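PDB 3OXN: putative transcriptional regulator, LysR family from Vibrio parahaemolyticus, which probably binds DNA as a LysR-family transcription factor, this fragment being its effector-binding regulatory part, which lacks the winged helix-turn-helix. Local coordinates for the interface of chains A and B. Residues are numbered along the deposited sequence; one frame, centred on the assembly and turned at random. Chains: chain A/B, Putative transcriptional regulator, LysR family.

The interface of chains A and B. Residues chain A 143-146, 152, 156, 160; chain B 38, 42, 48-50, 52.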
HETATM    1  N   MSE A 143       7.488  19.140  -5.722  1.00 38.14           N
HETATM    2  CA  MSE A 143       6.975  17.841  -5.324  1.00 34.28           C
HETATM    3  C   MSE A 143       5.559  17.630  -5.844  1.00 39.99           C
HETATM    4  O   MSE A 143       4.581  17.903  -5.151  1.00 45.27           O
HETATM    5  CB  MSE A 143       6.956  17.794  -3.805  1.00 43.14           C
HETATM    6  CG  MSE A 143       8.187  17.159  -3.184  1.00 48.61           C
HETATM    7 SE   MSE A 143       7.751  15.277  -2.975  1.00 49.58          SE
HETATM    8  CE  MSE A 143       6.055  15.481  -2.020  1.00 46.76           C
ATOM      9  N   VAL A 144       5.444  17.144  -7.069  1.00 40.05           N
ATOM     10  CA  VAL A 144       4.152  17.030  -7.733  1.00 37.17           C
ATOM     11  C   VAL A 144       3.274  15.885  -7.199  1.00 38.18           C
ATOM     12  O   VAL A 144       2.049  15.921  -7.314  1.00 37.52           O
ATOM     13  CB  VAL A 144       4.357  16.877  -9.252  1.00 36.27           C
ATOM     14  CG1 VAL A 144       3.328  15.962  -9.850  1.00 37.98           C
ATOM     15  CG2 VAL A 144       4.341  18.234  -9.923  1.00 42.19           C
ATOM     16  N   LEU A 145       3.893  14.864  -6.621  1.00 37.66           N
ATOM     17  CA  LEU A 145       3.131  13.713  -6.140  1.00 37.75           C
ATOM     18  C   LEU A 145       3.764  13.047  -4.916  1.00 38.96           C
ATOM     19  O   LEU A 145       4.967  12.780  -4.884  1.00 37.92           O
ATOM     20  CB  LEU A 145       2.926  12.692  -7.264  1.00 37.33           C
ATOM     21  CG  LEU A 145       2.307  11.339  -6.901  1.00 38.00           C
ATOM     22  CD1 LEU A 145       1.029  11.514  -6.095  1.00 37.52           C
ATOM     23  CD2 LEU A 145       2.049  10.492  -8.159  1.00 37.54           C
ATOM     24  N   ARG A 146       2.945  12.793  -3.899  1.00 39.05           N
ATOM     25  CA  ARG A 146       3.407  12.052  -2.733  1.00 38.01           C
ATOM     26  C   ARG A 146       2.404  10.966  -2.406  1.00 37.01           C
ATOM     27  O   ARG A 146       1.329  11.247  -1.897  1.00 39.30           O
ATOM     28  CB  ARG A 146       3.584  12.980  -1.546  1.00 38.97           C
ATOM     29  CG  ARG A 146       3.733  12.264  -0.231  1.00 40.26           C
ATOM     30  CD  ARG A 146       5.160  12.280   0.263  1.00 41.76           C
ATOM     31  NE  ARG A 146       5.298  11.344   1.374  1.00 47.60           N
ATOM     32  CZ  ARG A 146       5.427  11.689   2.649  1.00 44.76           C
ATOM     33  NH1 ARG A 146       5.467  12.967   3.000  1.00 43.44           N
ATOM     34  NH2 ARG A 146       5.541  10.742   3.574  1.00 46.99           N
ATOM     35  N   ALA A 152       0.501   4.867  -8.358  1.00 41.41           N
ATOM     36  CA  ALA A 152       0.039   6.238  -8.583  1.00 43.03           C
ATOM     37  C   ALA A 152       1.072   7.027  -9.380  1.00 40.49           C
ATOM     38  O   ALA A 152       0.731   7.716 -10.336  1.00 39.88           O
ATOM     39  CB  ALA A 152      -0.274   6.944  -7.253  1.00 40.44           C
ATOM     40  N   ILE A 156       1.483   8.400 -13.839  1.00 38.83           N
ATOM     41  CA  ILE A 156       1.881   9.649 -14.492  1.00 40.32           C
ATOM     42  C   ILE A 156       3.350   9.664 -14.932  1.00 41.13           C
ATOM     43  O   ILE A 156       3.866  10.687 -15.394  1.00 40.56           O
ATOM     44  CB  ILE A 156       1.595  10.873 -13.604  1.00 39.26           C
ATOM     45  CG1 ILE A 156       2.493  10.860 -12.365  1.00 39.88           C
ATOM     46  CG2 ILE A 156       0.125  10.902 -13.202  1.00 41.63           C
ATOM     47  CD1 ILE A 156       2.641  12.216 -11.690  1.00 39.24           C
ATOM     48  N   LEU A 160       3.991  13.722 -17.443  1.00 36.02           N
ATOM     49  CA  LEU A 160       4.933  14.560 -16.684  1.00 41.08           C
ATOM     50  C   LEU A 160       6.330  13.944 -16.516  1.00 40.42           C
ATOM     51  O   LEU A 160       6.470  12.785 -16.127  1.00 44.66           O
ATOM     52  CB  LEU A 160       4.379  14.872 -15.293  1.00 45.63           C
ATOM     53  CG  LEU A 160       3.090  15.681 -15.123  1.00 48.57           C
ATOM     54  CD1 LEU A 160       2.971  16.143 -13.676  1.00 41.71           C
ATOM     55  CD2 LEU A 160       3.034  16.886 -16.073  1.00 50.53           C
TER
ATOM     56  N   LEU B  38      -5.724   9.949 -12.096  1.00 36.29           N
ATOM     57  CA  LEU B  38      -4.620  10.899 -12.127  1.00 36.18           C
ATOM     58  C   LEU B  38      -4.188  11.458 -13.507  1.00 40.56           C
ATOM     59  O   LEU B  38      -3.990  12.677 -13.648  1.00 38.65           O
ATOM     60  CB  LEU B  38      -3.436  10.374 -11.323  1.00 35.80           C
ATOM     61  CG  LEU B  38      -3.511  10.637  -9.824  1.00 35.22           C
ATOM     62  CD1 LEU B  38      -2.406   9.879  -9.135  1.00 36.94           C
ATOM     63  CD2 LEU B  38      -3.379  12.117  -9.516  1.00 35.03           C
ATOM     64  N   TYR B  42      -3.885  15.532 -13.974  1.00 46.25           N
ATOM     65  CA  TYR B  42      -2.668  16.251 -14.358  1.00 43.62           C
ATOM     66  C   TYR B  42      -2.772  16.819 -15.759  1.00 45.63           C
ATOM     67  O   TYR B  42      -2.243  17.895 -16.044  1.00 47.11           O
ATOM     68  CB  TYR B  42      -1.423  15.375 -14.187  1.00 40.36           C
ATOM     69  CG  TYR B  42      -1.005  15.348 -12.744  1.00 41.59           C
ATOM     70  CD1 TYR B  42      -0.500  16.480 -12.148  1.00 43.23           C
ATOM     71  CD2 TYR B  42      -1.158  14.210 -11.966  1.00 41.24           C
ATOM     72  CE1 TYR B  42      -0.145  16.487 -10.835  1.00 41.65           C
ATOM     73  CE2 TYR B  42      -0.796  14.208 -10.640  1.00 38.78           C
ATOM     74  CZ  TYR B  42      -0.295  15.359 -10.084  1.00 39.36           C
ATOM     75  OH  TYR B  42       0.080  15.412  -8.768  1.00 40.79           O
ATOM     76  N   VAL B  48      -0.917  20.994 -10.435  1.00 47.98           N
ATOM     77  CA  VAL B  48      -1.419  20.654  -9.108  1.00 46.07           C
ATOM     78  C   VAL B  48      -0.632  19.531  -8.440  1.00 45.17           C
ATOM     79  O   VAL B  48      -0.422  18.469  -9.020  1.00 48.37           O
ATOM     80  CB  VAL B  48      -2.899  20.241  -9.171  1.00 47.68           C
ATOM     81  CG1 VAL B  48      -3.729  21.362  -9.767  1.00 49.53           C
ATOM     82  CG2 VAL B  48      -3.069  18.954  -9.986  1.00 47.74           C
ATOM     83  N   SER B  49      -0.205  19.758  -7.209  1.00 43.27           N
ATOM     84  CA  SER B  49       0.465  18.709  -6.463  1.00 39.35           C
ATOM     85  C   SER B  49      -0.556  17.937  -5.640  1.00 38.03           C
ATOM     86  O   SER B  49      -1.545  18.502  -5.191  1.00 38.30           O
ATOM     87  CB  SER B  49       1.550  19.300  -5.563  1.00 40.94           C
ATOM     88  OG  SER B  49       2.570  19.933  -6.326  1.00 46.11           O
ATOM     89  N   PHE B  50      -0.325  16.644  -5.454  1.00 37.79           N
ATOM     90  CA  PHE B  50      -1.191  15.839  -4.597  1.00 35.33           C
ATOM     91  C   PHE B  50      -0.415  15.281  -3.442  1.00 33.69           C
ATOM     92  O   PHE B  50       0.767  14.987  -3.569  1.00 35.88           O
ATOM     93  CB  PHE B  50      -1.838  14.697  -5.372  1.00 33.81           C
ATOM     94  CG  PHE B  50      -3.000  15.136  -6.203  1.00 36.77           C
ATOM     95  CD1 PHE B  50      -4.268  15.181  -5.665  1.00 35.52           C
ATOM     96  CD2 PHE B  50      -2.821  15.534  -7.510  1.00 39.41           C
ATOM     97  CE1 PHE B  50      -5.325  15.591  -6.419  1.00 36.26           C
ATOM     98  CE2 PHE B  50      -3.881  15.947  -8.259  1.00 39.12           C
ATOM     99  CZ  PHE B  50      -5.133  15.973  -7.714  1.00 37.09           C
ATOM    100  N   PHE B  52      -1.039  12.108  -0.937  1.00 31.20           N
ATOM    101  CA  PHE B  52      -1.908  10.995  -0.588  1.00 33.10           C
ATOM    102  C   PHE B  52      -1.479  10.340   0.701  1.00 35.67           C
ATOM    103  O   PHE B  52      -0.532   9.560   0.718  1.00 40.04           O
ATOM    104  CB  PHE B  52      -1.918   9.949  -1.682  1.00 29.69           C
ATOM    105  CG  PHE B  52      -2.616  10.377  -2.909  1.00 30.50           C
ATOM    106  CD1 PHE B  52      -3.989  10.475  -2.933  1.00 31.55           C
ATOM    107  CD2 PHE B  52      -1.906  10.674  -4.050  1.00 33.17           C
ATOM    108  CE1 PHE B  52      -4.647  10.869  -4.078  1.00 32.20           C
ATOM    109  CE2 PHE B  52      -2.559  11.074  -5.199  1.00 35.88           C
ATOM    110  CZ  PHE B  52      -3.932  11.171  -5.212  1.00 33.78           C
TER
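Two regulatory domains of the LysR family meet here by edge-to-edge strand pairing: strand 142-146 of chain A lies parallel to strand 49-54 of chain B, extending a sheet across the two-fold dimer, which repeats the contact. Side-by-side, antiparallel packing of whole domains is typical of the family, although the structure alone does not prove this dimer is the one in solution. Around the A:Leu145–B:Phe50 bridge, B:Phe50 N donates to A:Val144 O (3.1 Å), A:Arg146 N to B:Phe50 O, and B:Phe52 N to A:Arg146 O at 2.7 Å, the last nearly along the C=O axis (174°). Backbone groups make these bonds, whatever the side chains.

A:Val144 O accepts a second bond, from the phenol of B:Tyr42, whose OH lies 2.5 Å away, above the carbonyl plane. Tyrosine suits this place because its ring spans from helix 33-44 to the strand edge with a polar tip. The same OH is 3.1 Å from B:Val48 O, in the plane of that carbonyl, but its one hydrogen can point to only one carbonyl at a time, so the two must share or compete for it. The edge of the B:Phe50 ring meets B:Tyr42 CZ in plane from its own chain, a second-shell contact that should help hold the phenol. B:Ser49 OG, anti to its carbonyl carbon (chi1 -63°), reaches A:Met143 O; a short hydroxyl fits so close to the backbone.

Branched aliphatic side chains pack about the tyrosine. A:Val144 meets it tip to tip, CG1 lying 3.6 Å from B:Tyr42 CE1. A:Leu160 crosses it at about a right angle, CD1 to CD1. A:Ile156 comes obliquely, its CG2 3.8 Å from B:Tyr42 CD2. One helical turn before, B:Leu38 packs its CB against A:Ile156 CG2 and its CD1 against small A:Ala152. Farther along the strands, A:Leu145, with CG anti to its backbone N (chi1 172°), brings CD1 in plane to the edge of the B:Phe52 ring, 3.7 Å from CD2.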